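Local coordinates for SusD superfamily protein (PDB 3L22) that probably binds a glycan or related nutrient at the outer membrane of Bacteroides fragilis, as SusD-family lipoproteins do, and carries zinc ions in the crystal, at residues G403-K408 / T414-P419; D50-D55 / Y70-G75; A127-N132 / R395-M400; V210-N215 / I399-E404; A79-T84 / N133-P138. All blocks are in the same frame, centred on the assembly; numbering follows the deposited sequence. Where two conformers were deposited one is given.

Contact 1: residues G403-K408 / T414-P419; sequences GEHFIK and TINVGP. With ZN (zinc ion), chain F.
The imidazole of H405 has CA of G418 over one face, a CH-pi contact with CA 3.9 Å from the ring centroid, while NE2 coordinates a zinc ion, at a modelled 1.8 Å that is short for such a bond. G418, having no side chain, lets its CA lie against the ring. ND1 of H405 gives a weak hydrogen bond to OD1 of N416, at 3.2 Å and bent to 126°; the amide and ring planes stand 69° apart. At the edge of the F406 ring, near its plane, lies the carbonyl oxygen of V417. Strands 406-409 and 414-417 form an antiparallel beta hairpin, with F406-V417 and K408-I415 as hydrogen-bonded pairs; N of K408 reaches O of I415 at 2.8 Å. I407 and N416 form the non-hydrogen-bonded pair between them. On the other face, CD of K408 meets CD1 of I415 at 3.9 Å, and NZ continues to the carbonyl of Y70. ND1 as donor, though weakly, is consistent with NE2 offering its lone pair to the zinc ion, which also binds a water.

Contact 2: residues D50-D55 / Y70-G75; sequences DNRGDD and YNMNVG
Backbone meets backbone where N51, in the last turn of helix 44-52, passes Y70 at the end of helix 67-70, their CA atoms 4.5 Å apart. CA of Y70 points its hydrogen almost straight at the carbonyl oxygen of N51, a CA-H...O contact of 3.3 Å with 169° at the hydrogen. The same oxygen lies 3.2 Å from CD1 of Y70. The ring gets there because CG is anti to the backbone N (chi1 177°), which carries it along the 51-53 backbone, with CE1 of Y70 4.0 Å from O of G53. The amide of N51 stands nearly upright to this ring, the planes 81° apart; OD1 touches CB of Y70 and is hydrogen-bonded to N58. Just beyond Y70 the chain turns in a Schellman motif, M72 taking the positive phi that ends the short helix. This selenomethionine, bent at chi2 and chi3, brings CE to 3.5 Å from NH1 of R52, the two side chains crossing at about a right angle. The long, flexible chain of methionine, here with selenium for sulfur, suits this place, since it can fold against the guanidinium and also pack on F406 and I415 of the neighbouring hairpin. NH2 of R52 is hydrogen-bonded to the carbonyl of Y424.

Contact 3: residues A127-N132 / R395-M400; sequences AYYYLN and RGIDIM
I397 points from helix 395-401 toward two tyrosines of helix 113-131 and meets each from a different direction. It and Y129 come from opposite directions, so that CG2 of I397 lies 3.4 Å from the phenolic OH of Y129. With Y130 it crosses at about a right angle: CD1 of I397 sits at the ring edge, near its plane, 3.8 Å from CE1 of Y130. The two branches of isoleucine suit this divided task, CG2 packing against the phenolic oxygen of Y129, whose weak hydrogen bond goes to R209, and CD1 reaching both rings. A chi1 of 165° sends the Y129 ring out opposite the backbone nitrogen, whereas in Y130 CG is anti to the carbonyl carbon; these different settings bring consecutive residues to the same isoleucine. The tyrosines also pack together, CD2 of Y129 lying 3.9 Å above the plane of the Y130 ring, over its centre. F49 of helix 44-52 adds another aromatic ring beside Y130 and touches I397. The arrangement is a buried helix-helix contact within the largely alpha-helical SusD fold, joining helices far apart in sequence.

Contact 4: residues V210-N215 / I399-E404; sequences VYMAMN and IMRRGE. With EDO (1,2-ethanediol), chain B.
R401 lays its aliphatic stem against A213 and its guanidinium against M212 where the ends of two helices meet, both closed by Schellman motifs with N215 and G403 at positive phi. CB of A213 is 4.2 Å from CB of R401; the small methyl lets the backbones approach to 5.3 Å between the CA atoms of A213 and R401. CB of M212 lies over one guanidinium face, toward the rim, and CE of M212 comes within 3.5 Å of NH2 of R401. The arginine reaches past alanine with CG between the backbone N and the carbonyl carbon (chi1 70°) and the chain extended to NE. Around this first shell, E336 and D398 form salt bridges to NH2, and together they would fix the rotation of the buried cation. Arginine suits the place by pairing a long apolar stem with a head able to bond in several directions. Two waters bridge the helix ends, one from O of M212 to NH1 of R401 and another between the carbonyl oxygens of A213 and R401. NE of R401 donates to O2 of a bound 1,2-ethanediol at 3.1 Å.

Contact 5: residues A79-T84 / N133-P138; sequences AENADT and NLYPTP
The hydroxyl of Y135 donates to OD1 of N81, a 2.7 Å hydrogen bond that ties the loop after helix 113-131 to the first turns of helix 79-103. In N81 a chi1 of -169° swings the amide out toward the loop; OD1 lies at the edge of the Y135 ring and in its plane, with the amide and ring planes 35° apart. Asparagine suits the site because its two ends do different work: OD1 accepts from the tyrosine while ND2 donates to the carbonyls of G75 and P427. One turn on, T84 sends CG2 tip to tip against CD1 of L134, 3.9 Å away. Its chi1 of -62° divides the branches: CG2, opposite the backbone N, faces the loop, while OG1, beside that N, gives a 2.6 Å hydrogen bond to O of E80 and also bonds to S45, tying its helix to helix 44-52. E80 O also accepts from N of T84. L134 packs on V48, F49 and R52 of helix 44-52, and the ring of Y135 meets W85 edge-to-face, placing the loop between helices 44-52 and 79-103.

Overall arrangement
Contacts 3 and 4 share helix 395-401, which offers I397 to aromatic rings nearest the centre of the chain and R401, farther along, to helix 200-213 by packing and waters, with its charge met by E336 and D398. The same helix leads into the hairpin of contact 1, the most exposed of the five and the one built on regular strand pairing, with a zinc ion bound at H405. Contact 2 lies buried beneath that hairpin, joined to it by NZ of K408. Contact 5 is buried as well, and it reaches contact 2 through N81 and G75 and contact 3 through I397 packed on N133. Apolar packing thus dominates contact 3, whereas contacts 4 and 5 combine it with placed polar groups.

Contact 1: residues G403-K408 / T414-P419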
# COMPACT_ATOMS: atom_id res chain seq x y z
N GLY A 403 1.53 6.40 -14.77
CA GLY A 403 1.10 6.10 -16.13
C GLY A 403 2.16 5.38 -16.95
O GLY A 403 2.15 5.47 -18.17
N GLU A 404 3.06 4.64 -16.29
CA GLU A 404 4.09 3.91 -16.97
C GLU A 404 3.59 2.57 -17.45
O GLU A 404 2.63 2.00 -16.90
CB GLU A 404 5.30 3.68 -16.05
CG GLU A 404 6.02 4.99 -15.58
CD GLU A 404 7.01 4.79 -14.41
OE1 GLU A 404 7.27 3.63 -13.97
OE2 GLU A 404 7.57 5.83 -13.98
N HIS A 405 4.25 2.03 -18.48
CA HIS A 405 4.00 0.65 -18.89
C HIS A 405 4.48 -0.33 -17.83
O HIS A 405 5.51 -0.12 -17.23
CB HIS A 405 4.72 0.32 -20.20
CG HIS A 405 4.17 1.01 -21.40
ND1 HIS A 405 3.49 0.35 -22.40
CD2 HIS A 405 4.25 2.31 -21.78
CE1 HIS A 405 3.15 1.22 -23.34
NE2 HIS A 405 3.60 2.41 -22.99
N PHE A 406 3.74 -1.41 -17.63
CA PHE A 406 4.21 -2.54 -16.88
C PHE A 406 5.00 -3.39 -17.86
O PHE A 406 4.41 -3.97 -18.80
CB PHE A 406 3.04 -3.35 -16.34
CG PHE A 406 2.25 -2.64 -15.28
CD1 PHE A 406 1.15 -1.85 -15.63
CD2 PHE A 406 2.58 -2.77 -13.95
CE1 PHE A 406 0.39 -1.22 -14.62
CE2 PHE A 406 1.86 -2.13 -12.97
CZ PHE A 406 0.76 -1.36 -13.30
N ILE A 407 6.32 -3.43 -17.67
CA ILE A 407 7.23 -4.14 -18.58
C ILE A 407 8.02 -5.19 -17.83
O ILE A 407 8.81 -4.87 -16.92
CB ILE A 407 8.20 -3.15 -19.30
CG1 ILE A 407 7.39 -2.11 -20.07
CG2 ILE A 407 9.20 -3.94 -20.25
CD1 ILE A 407 8.23 -1.05 -20.86
N LYS A 408 7.77 -6.44 -18.17
CA LYS A 408 8.43 -7.55 -17.49
C LYS A 408 9.09 -8.47 -18.54
O LYS A 408 8.43 -9.29 -19.16
CB LYS A 408 7.43 -8.31 -16.59
CG LYS A 408 6.40 -7.40 -15.90
CD LYS A 408 5.48 -8.17 -14.97
CE LYS A 408 4.32 -7.29 -14.46
NZ LYS A 408 3.54 -7.90 -13.36
N THR A 414 7.74 -11.47 -22.91
CA THR A 414 7.75 -10.17 -22.26
C THR A 414 6.33 -9.66 -22.10
O THR A 414 5.57 -9.64 -23.05
CB THR A 414 8.60 -9.16 -23.08
OG1 THR A 414 9.95 -9.56 -22.99
CG2 THR A 414 8.48 -7.71 -22.56
N ILE A 415 5.99 -9.29 -20.87
CA ILE A 415 4.78 -8.59 -20.54
C ILE A 415 5.01 -7.11 -20.76
O ILE A 415 6.00 -6.55 -20.29
CB ILE A 415 4.38 -8.88 -19.08
CG1 ILE A 415 4.06 -10.37 -18.93
CG2 ILE A 415 3.14 -8.06 -18.65
CD1 ILE A 415 4.13 -10.87 -17.49
N ASN A 416 4.13 -6.48 -21.52
CA ASN A 416 4.24 -5.05 -21.84
C ASN A 416 2.84 -4.48 -21.98
O ASN A 416 2.20 -4.60 -23.04
CB ASN A 416 5.08 -4.83 -23.13
CG ASN A 416 5.39 -3.34 -23.39
OD1 ASN A 416 4.88 -2.47 -22.73
ND2 ASN A 416 6.22 -3.08 -24.38
N VAL A 417 2.35 -3.90 -20.89
CA VAL A 417 0.96 -3.45 -20.81
C VAL A 417 0.96 -1.98 -20.43
O VAL A 417 1.58 -1.58 -19.42
CB VAL A 417 0.15 -4.29 -19.79
CG1 VAL A 417 -1.36 -3.87 -19.78
CG2 VAL A 417 0.27 -5.77 -20.14
N GLY A 418 0.30 -1.18 -21.24
CA GLY A 418 0.25 0.27 -21.05
C GLY A 418 -1.15 0.80 -20.85
O GLY A 418 -2.12 0.05 -20.97
N PRO A 419 -1.27 2.10 -20.56
CA PRO A 419 -2.57 2.62 -20.17
C PRO A 419 -3.66 2.54 -21.22
O PRO A 419 -4.81 2.58 -20.82
CB PRO A 419 -2.29 4.08 -19.80
CG PRO A 419 -0.86 4.20 -19.65
CD PRO A 419 -0.21 3.11 -20.43
ZN ZN F . 2.81 3.61 -24.12
O HOH W 1 4.69 4.68 -24.06

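Contact 2: residues D50-D55 / Y70-G75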
# COMPACT_ATOMS: atom_id res chain seq x y z
N ASP A 50 2.78 -6.12 -5.43
CA ASP A 50 4.08 -6.62 -5.86
C ASP A 50 3.98 -7.45 -7.11
O ASP A 50 4.84 -7.34 -7.98
CB ASP A 50 4.77 -7.37 -4.75
CG ASP A 50 5.20 -6.42 -3.62
OD1 ASP A 50 6.10 -5.56 -3.89
OD2 ASP A 50 4.56 -6.45 -2.55
N ASN A 51 2.95 -8.29 -7.20
CA ASN A 51 2.73 -9.06 -8.42
C ASN A 51 2.47 -8.20 -9.66
O ASN A 51 2.90 -8.55 -10.77
CB ASN A 51 1.57 -10.04 -8.22
CG ASN A 51 2.03 -11.37 -7.59
OD1 ASN A 51 2.34 -12.32 -8.31
ND2 ASN A 51 2.11 -11.41 -6.26
N ARG A 52 1.80 -7.07 -9.50
CA ARG A 52 1.60 -6.15 -10.61
C ARG A 52 2.89 -5.52 -11.07
O ARG A 52 3.03 -5.24 -12.26
CB ARG A 52 0.51 -5.11 -10.29
CG ARG A 52 -0.86 -5.76 -10.30
CD ARG A 52 -2.04 -4.83 -9.96
NE ARG A 52 -2.15 -3.58 -10.72
CZ ARG A 52 -2.61 -3.43 -11.96
NH1 ARG A 52 -3.02 -4.46 -12.69
NH2 ARG A 52 -2.66 -2.20 -12.48
N GLY A 53 3.85 -5.38 -10.17
CA GLY A 53 5.14 -4.85 -10.48
C GLY A 53 6.10 -5.74 -11.25
O GLY A 53 5.73 -6.81 -11.74
N ASP A 54 7.35 -5.29 -11.29
CA ASP A 54 8.37 -5.81 -12.16
C ASP A 54 9.68 -6.15 -11.42
O ASP A 54 10.72 -6.40 -12.04
CB ASP A 54 8.64 -4.75 -13.25
CG ASP A 54 9.08 -3.40 -12.66
OD1 ASP A 54 9.22 -3.28 -11.42
OD2 ASP A 54 9.27 -2.43 -13.43
N ASP A 55 9.60 -6.22 -10.10
CA ASP A 55 10.77 -6.48 -9.26
C ASP A 55 10.81 -7.87 -8.65
O ASP A 55 11.87 -8.33 -8.22
CB ASP A 55 10.85 -5.40 -8.21
CG ASP A 55 11.22 -4.05 -8.81
OD1 ASP A 55 12.01 -4.02 -9.81
OD2 ASP A 55 10.73 -3.02 -8.30
N TYR A 70 0.07 -11.36 -11.77
CA TYR A 70 1.44 -11.14 -12.25
C TYR A 70 1.48 -10.98 -13.77
O TYR A 70 2.17 -10.10 -14.29
CB TYR A 70 2.39 -12.28 -11.84
CG TYR A 70 3.78 -12.02 -12.44
CD1 TYR A 70 4.63 -11.04 -11.89
CD2 TYR A 70 4.24 -12.73 -13.56
CE1 TYR A 70 5.87 -10.75 -12.47
CE2 TYR A 70 5.49 -12.46 -14.13
CZ TYR A 70 6.30 -11.47 -13.59
OH TYR A 70 7.52 -11.20 -14.15
N ASN A 71 0.74 -11.84 -14.45
CA ASN A 71 0.66 -11.85 -15.90
C ASN A 71 -0.26 -10.79 -16.49
O ASN A 71 -0.45 -10.74 -17.71
CB ASN A 71 0.21 -13.23 -16.37
CG ASN A 71 1.30 -14.26 -16.26
OD1 ASN A 71 2.50 -13.95 -16.28
ND2 ASN A 71 0.89 -15.53 -16.21
N MSE A 72 -0.81 -9.92 -15.65
CA MSE A 72 -1.64 -8.81 -16.14
C MSE A 72 -2.81 -9.37 -16.95
O MSE A 72 -3.11 -8.90 -18.04
CB MSE A 72 -0.83 -7.79 -16.95
CG MSE A 72 0.41 -7.31 -16.28
SE MSE A 72 0.11 -6.39 -14.59
CE MSE A 72 -0.67 -4.74 -15.27
N ASN A 73 -3.48 -10.35 -16.36
CA ASN A 73 -4.50 -11.09 -17.05
C ASN A 73 -5.75 -11.30 -16.19
O ASN A 73 -6.46 -12.25 -16.39
CB ASN A 73 -3.94 -12.44 -17.50
CG ASN A 73 -4.80 -13.12 -18.56
OD1 ASN A 73 -5.26 -12.48 -19.49
ND2 ASN A 73 -5.03 -14.42 -18.40
N VAL A 74 -6.03 -10.39 -15.27
CA VAL A 74 -7.13 -10.58 -14.33
C VAL A 74 -8.45 -10.23 -15.00
O VAL A 74 -8.57 -9.16 -15.65
CB VAL A 74 -6.95 -9.75 -13.03
CG1 VAL A 74 -8.25 -9.76 -12.24
CG2 VAL A 74 -5.79 -10.33 -12.21
N GLY A 75 -9.41 -11.15 -14.88
CA GLY A 75 -10.75 -11.03 -15.46
C GLY A 75 -11.82 -10.86 -14.39
O GLY A 75 -11.53 -10.72 -13.21

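Contact 3: residues A127-N132 / R395-M400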
# COMPACT_ATOMS: atom_id res chain seq x y z
N ALA A 127 -9.02 2.01 2.25
CA ALA A 127 -9.69 1.00 1.45
C ALA A 127 -9.98 1.55 0.04
O ALA A 127 -9.63 0.92 -0.98
CB ALA A 127 -10.97 0.56 2.14
N TYR A 128 -10.55 2.76 -0.02
CA TYR A 128 -10.79 3.41 -1.32
C TYR A 128 -9.50 3.67 -2.09
O TYR A 128 -9.49 3.58 -3.33
CB TYR A 128 -11.61 4.70 -1.16
CG TYR A 128 -13.09 4.43 -1.06
CD1 TYR A 128 -13.78 3.89 -2.15
CD2 TYR A 128 -13.81 4.67 0.12
CE1 TYR A 128 -15.13 3.60 -2.08
CE2 TYR A 128 -15.20 4.39 0.19
CZ TYR A 128 -15.84 3.85 -0.92
OH TYR A 128 -17.16 3.53 -0.91
N TYR A 129 -8.42 4.01 -1.39
CA TYR A 129 -7.16 4.28 -2.05
C TYR A 129 -6.65 3.05 -2.82
O TYR A 129 -6.19 3.16 -3.97
CB TYR A 129 -6.12 4.76 -1.01
CG TYR A 129 -4.71 4.72 -1.52
CD1 TYR A 129 -4.19 5.79 -2.25
CD2 TYR A 129 -3.89 3.65 -1.26
CE1 TYR A 129 -2.89 5.78 -2.72
CE2 TYR A 129 -2.57 3.61 -1.75
CZ TYR A 129 -2.08 4.68 -2.47
OH TYR A 129 -0.78 4.68 -2.93
N TYR A 130 -6.70 1.88 -2.18
CA TYR A 130 -6.28 0.66 -2.86
C TYR A 130 -7.21 0.29 -4.04
O TYR A 130 -6.70 -0.09 -5.10
CB TYR A 130 -6.09 -0.48 -1.86
CG TYR A 130 -4.84 -0.30 -1.00
CD1 TYR A 130 -3.58 -0.25 -1.58
CD2 TYR A 130 -4.93 -0.23 0.39
CE1 TYR A 130 -2.43 -0.11 -0.82
CE2 TYR A 130 -3.80 -0.08 1.17
CZ TYR A 130 -2.55 -0.05 0.57
OH TYR A 130 -1.42 0.09 1.32
N LEU A 131 -8.52 0.46 -3.91
CA LEU A 131 -9.43 0.24 -5.03
C LEU A 131 -9.10 1.19 -6.20
O LEU A 131 -9.11 0.78 -7.37
CB LEU A 131 -10.88 0.42 -4.61
CG LEU A 131 -11.49 -0.54 -3.57
CD1 LEU A 131 -12.91 -0.08 -3.24
CD2 LEU A 131 -11.46 -2.01 -4.12
N ASN A 132 -8.69 2.42 -5.88
CA ASN A 132 -8.41 3.43 -6.88
C ASN A 132 -7.12 3.14 -7.65
O ASN A 132 -6.83 3.82 -8.62
CB ASN A 132 -8.31 4.84 -6.26
CG ASN A 132 -9.00 5.92 -7.07
OD1 ASN A 132 -9.95 5.65 -7.80
ND2 ASN A 132 -8.53 7.18 -6.92
N ARG A 395 5.18 -1.38 -5.45
CA ARG A 395 5.71 -1.19 -6.78
C ARG A 395 4.66 -0.97 -7.90
O ARG A 395 4.80 -0.06 -8.76
CB ARG A 395 6.62 -2.36 -7.12
CG ARG A 395 7.21 -2.28 -8.53
CD ARG A 395 8.06 -1.04 -8.72
NE ARG A 395 8.61 -0.95 -10.05
CZ ARG A 395 8.88 0.19 -10.69
NH1 ARG A 395 8.71 1.38 -10.12
NH2 ARG A 395 9.34 0.14 -11.92
N GLY A 396 3.64 -1.80 -7.90
CA GLY A 396 2.59 -1.73 -8.90
C GLY A 396 1.77 -0.44 -8.78
O GLY A 396 1.16 -0.02 -9.76
N ILE A 397 1.78 0.18 -7.60
CA ILE A 397 1.12 1.48 -7.43
C ILE A 397 1.99 2.58 -8.05
O ILE A 397 1.48 3.46 -8.75
CB ILE A 397 0.82 1.79 -5.95
CG1 ILE A 397 -0.20 0.77 -5.43
CG2 ILE A 397 0.35 3.21 -5.80
CD1 ILE A 397 -0.49 0.80 -3.92
N ASP A 398 3.30 2.55 -7.81
CA ASP A 398 4.17 3.60 -8.35
C ASP A 398 4.15 3.60 -9.88
O ASP A 398 4.05 4.66 -10.53
CB ASP A 398 5.60 3.47 -7.81
CG ASP A 398 5.77 3.99 -6.37
OD1 ASP A 398 4.87 4.69 -5.82
OD2 ASP A 398 6.85 3.72 -5.79
N ILE A 399 4.17 2.40 -10.47
CA ILE A 399 4.13 2.27 -11.94
C ILE A 399 2.82 2.88 -12.49
O ILE A 399 2.80 3.68 -13.45
CB ILE A 399 4.23 0.79 -12.37
CG1 ILE A 399 5.64 0.25 -12.08
CG2 ILE A 399 3.89 0.62 -13.85
CD1 ILE A 399 5.82 -1.32 -12.14
N MSE A 400 1.73 2.45 -11.88
CA MSE A 400 0.43 2.86 -12.36
C MSE A 400 0.18 4.35 -12.16
O MSE A 400 -0.28 5.00 -13.09
CB MSE A 400 -0.67 2.08 -11.68
CG MSE A 400 -1.98 2.14 -12.46
SE MSE A 400 -3.21 1.14 -11.39
CE MSE A 400 -4.51 0.69 -12.79

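Contact 4: residues V210-N215 / I399-E404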
# COMPACT_ATOMS: atom_id res chain seq x y z
N VAL A 210 -1.79 10.32 -2.13
CA VAL A 210 -2.88 10.76 -2.95
C VAL A 210 -2.45 11.98 -3.77
O VAL A 210 -2.66 12.03 -4.97
CB VAL A 210 -4.14 11.06 -2.11
CG1 VAL A 210 -5.19 11.84 -2.91
CG2 VAL A 210 -4.72 9.75 -1.57
N TYR A 211 -1.87 12.98 -3.12
CA TYR A 211 -1.46 14.16 -3.85
C TYR A 211 -0.40 13.85 -4.90
O TYR A 211 -0.44 14.41 -5.99
CB TYR A 211 -1.02 15.29 -2.92
CG TYR A 211 -2.15 16.09 -2.27
CD1 TYR A 211 -3.19 16.63 -3.03
CD2 TYR A 211 -2.15 16.36 -0.90
CE1 TYR A 211 -4.19 17.41 -2.45
CE2 TYR A 211 -3.15 17.14 -0.32
CZ TYR A 211 -4.17 17.64 -1.09
OH TYR A 211 -5.15 18.44 -0.55
N MSE A 212 0.52 12.93 -4.63
CA MSE A 212 1.48 12.53 -5.68
C MSE A 212 0.79 11.93 -6.90
O MSE A 212 1.19 12.21 -8.04
CB MSE A 212 2.53 11.57 -5.14
CG MSE A 212 3.45 12.24 -4.19
SE MSE A 212 4.67 10.95 -3.37
CE MSE A 212 5.86 10.68 -4.73
N ALA A 213 -0.24 11.12 -6.67
CA ALA A 213 -0.99 10.48 -7.77
C ALA A 213 -1.67 11.56 -8.65
O ALA A 213 -2.04 11.29 -9.80
CB ALA A 213 -2.04 9.46 -7.19
N MSE A 214 -1.87 12.76 -8.08
CA MSE A 214 -2.52 13.87 -8.77
C MSE A 214 -1.52 14.92 -9.28
O MSE A 214 -1.92 15.97 -9.75
CB MSE A 214 -3.57 14.50 -7.84
CG MSE A 214 -4.59 13.49 -7.28
SE MSE A 214 -5.74 14.28 -5.91
CE MSE A 214 -7.14 14.93 -7.08
N ASN A 215 -0.24 14.61 -9.20
CA ASN A 215 0.84 15.52 -9.55
C ASN A 215 0.81 16.81 -8.75
O ASN A 215 1.28 17.80 -9.21
CB ASN A 215 0.86 15.81 -11.07
CG ASN A 215 1.44 14.66 -11.88
OD1 ASN A 215 1.44 13.51 -11.46
ND2 ASN A 215 1.97 14.99 -13.05
N ILE A 399 4.17 2.40 -10.47
CA ILE A 399 4.13 2.27 -11.94
C ILE A 399 2.82 2.88 -12.49
O ILE A 399 2.80 3.68 -13.45
CB ILE A 399 4.23 0.79 -12.37
CG1 ILE A 399 5.64 0.25 -12.08
CG2 ILE A 399 3.89 0.62 -13.85
CD1 ILE A 399 5.82 -1.32 -12.14
N MSE A 400 1.73 2.45 -11.88
CA MSE A 400 0.43 2.86 -12.36
C MSE A 400 0.18 4.35 -12.16
O MSE A 400 -0.28 5.00 -13.09
CB MSE A 400 -0.67 2.08 -11.68
CG MSE A 400 -1.98 2.14 -12.46
SE MSE A 400 -3.21 1.14 -11.39
CE MSE A 400 -4.51 0.69 -12.79
N ARG A 401 0.50 4.91 -11.00
CA ARG A 401 0.18 6.34 -10.78
C ARG A 401 0.95 7.22 -11.73
O ARG A 401 0.43 8.23 -12.22
CB ARG A 401 0.35 6.77 -9.33
CG ARG A 401 1.77 6.84 -8.81
CD ARG A 401 1.78 7.53 -7.46
NE ARG A 401 3.08 7.32 -6.83
CZ ARG A 401 4.19 8.01 -7.06
NH1 ARG A 401 4.24 9.03 -7.91
NH2 ARG A 401 5.29 7.66 -6.42
N ARG A 402 2.17 6.79 -12.07
CA ARG A 402 2.94 7.51 -13.06
C ARG A 402 2.53 7.24 -14.52
O ARG A 402 3.12 7.81 -15.40
CB ARG A 402 4.43 7.30 -12.85
CG ARG A 402 4.95 7.94 -11.56
CD ARG A 402 6.46 8.05 -11.56
NE ARG A 402 7.15 6.78 -11.33
CZ ARG A 402 7.60 6.35 -10.15
NH1 ARG A 402 7.38 7.02 -9.03
NH2 ARG A 402 8.26 5.18 -10.09
N GLY A 403 1.53 6.40 -14.77
CA GLY A 403 1.10 6.10 -16.13
C GLY A 403 2.16 5.38 -16.95
O GLY A 403 2.15 5.47 -18.17
N GLU A 404 3.06 4.64 -16.29
CA GLU A 404 4.09 3.91 -16.97
C GLU A 404 3.59 2.57 -17.45
O GLU A 404 2.63 2.00 -16.90
CB GLU A 404 5.30 3.68 -16.05
CG GLU A 404 6.02 4.99 -15.58
CD GLU A 404 7.01 4.79 -14.41
OE1 GLU A 404 7.27 3.63 -13.97
OE2 GLU A 404 7.57 5.83 -13.98
C1 EDO B . 4.03 5.85 -2.90
O1 EDO B . 5.02 5.28 -2.07
C2 EDO B . 3.05 4.82 -3.47
O2 EDO B . 2.24 5.59 -4.41
O HOH W 2 2.25 10.22 -9.63
O HOH W 3 -2.03 9.05 -11.28

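Contact 5: residues A79-T84 / N133-P138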
# COMPACT_ATOMS: atom_id res chain seq x y z
N ALA A 79 -10.35 -14.93 -8.44
CA ALA A 79 -10.52 -14.90 -6.98
C ALA A 79 -9.99 -13.62 -6.36
O ALA A 79 -10.63 -13.04 -5.48
CB ALA A 79 -9.88 -16.14 -6.32
N GLU A 80 -8.83 -13.16 -6.81
CA GLU A 80 -8.22 -11.97 -6.20
C GLU A 80 -9.03 -10.69 -6.49
O GLU A 80 -9.03 -9.75 -5.69
CB GLU A 80 -6.74 -11.81 -6.56
CG GLU A 80 -6.41 -11.62 -8.05
CD GLU A 80 -6.02 -12.94 -8.73
OE1 GLU A 80 -6.71 -13.97 -8.49
OE2 GLU A 80 -5.04 -12.93 -9.51
N ASN A 81 -9.73 -10.67 -7.63
CA ASN A 81 -10.60 -9.57 -7.99
C ASN A 81 -11.88 -9.57 -7.12
O ASN A 81 -12.19 -8.60 -6.48
CB ASN A 81 -10.88 -9.64 -9.51
CG ASN A 81 -11.57 -8.39 -10.06
OD1 ASN A 81 -11.90 -7.44 -9.32
ND2 ASN A 81 -11.80 -8.40 -11.40
N ALA A 82 -12.58 -10.70 -7.07
CA ALA A 82 -13.76 -10.85 -6.25
C ALA A 82 -13.47 -10.61 -4.76
O ALA A 82 -14.22 -9.90 -4.06
CB ALA A 82 -14.36 -12.26 -6.45
N ASP A 83 -12.36 -11.15 -4.29
CA ASP A 83 -12.01 -10.99 -2.89
C ASP A 83 -11.61 -9.57 -2.53
O ASP A 83 -12.05 -9.07 -1.52
CB ASP A 83 -10.88 -11.92 -2.47
CG ASP A 83 -11.27 -13.43 -2.54
OD1 ASP A 83 -12.46 -13.79 -2.70
OD2 ASP A 83 -10.31 -14.24 -2.47
N THR A 84 -10.78 -8.93 -3.35
CA THR A 84 -10.39 -7.57 -3.07
C THR A 84 -11.62 -6.67 -2.99
O THR A 84 -11.77 -5.88 -2.06
CB THR A 84 -9.42 -7.02 -4.13
OG1 THR A 84 -8.22 -7.82 -4.12
CG2 THR A 84 -9.11 -5.53 -3.85
N ASN A 133 -6.32 2.20 -7.15
CA ASN A 133 -5.09 1.77 -7.81
C ASN A 133 -5.19 0.39 -8.46
O ASN A 133 -4.15 -0.20 -8.81
CB ASN A 133 -3.94 1.82 -6.80
CG ASN A 133 -3.45 3.23 -6.55
OD1 ASN A 133 -2.71 3.77 -7.38
ND2 ASN A 133 -3.87 3.84 -5.43
N LEU A 134 -6.42 -0.07 -8.70
CA LEU A 134 -6.70 -1.32 -9.44
C LEU A 134 -7.69 -1.14 -10.60
O LEU A 134 -7.41 -1.59 -11.72
CB LEU A 134 -7.19 -2.41 -8.50
CG LEU A 134 -6.14 -2.93 -7.51
CD1 LEU A 134 -6.80 -3.73 -6.37
CD2 LEU A 134 -5.05 -3.73 -8.26
N TYR A 135 -8.80 -0.46 -10.36
CA TYR A 135 -9.92 -0.43 -11.30
C TYR A 135 -9.88 0.70 -12.37
O TYR A 135 -10.17 0.43 -13.50
CB TYR A 135 -11.24 -0.48 -10.52
CG TYR A 135 -11.32 -1.79 -9.74
CD1 TYR A 135 -11.70 -2.99 -10.38
CD2 TYR A 135 -10.97 -1.85 -8.39
CE1 TYR A 135 -11.74 -4.21 -9.68
CE2 TYR A 135 -10.99 -3.08 -7.70
CZ TYR A 135 -11.38 -4.24 -8.34
OH TYR A 135 -11.43 -5.42 -7.63
N PRO A 136 -9.48 1.93 -12.01
CA PRO A 136 -9.51 2.94 -13.05
C PRO A 136 -8.17 3.15 -13.73
O PRO A 136 -7.12 2.90 -13.13
CB PRO A 136 -9.83 4.21 -12.27
CG PRO A 136 -9.12 4.02 -10.99
CD PRO A 136 -9.26 2.55 -10.69
N THR A 137 -8.23 3.67 -14.95
CA THR A 137 -7.08 4.30 -15.54
C THR A 137 -6.56 5.35 -14.55
O THR A 137 -7.39 6.06 -13.96
CB THR A 137 -7.48 4.98 -16.85
OG1 THR A 137 -7.97 3.97 -17.72
CG2 THR A 137 -6.31 5.71 -17.53
N PRO A 138 -5.23 5.47 -14.38
CA PRO A 138 -4.71 6.44 -13.42
C PRO A 138 -5.04 7.89 -13.76
O PRO A 138 -5.20 8.27 -14.91
CB PRO A 138 -3.19 6.20 -13.47
CG PRO A 138 -2.95 5.62 -14.81
CD PRO A 138 -4.13 4.71 -14.99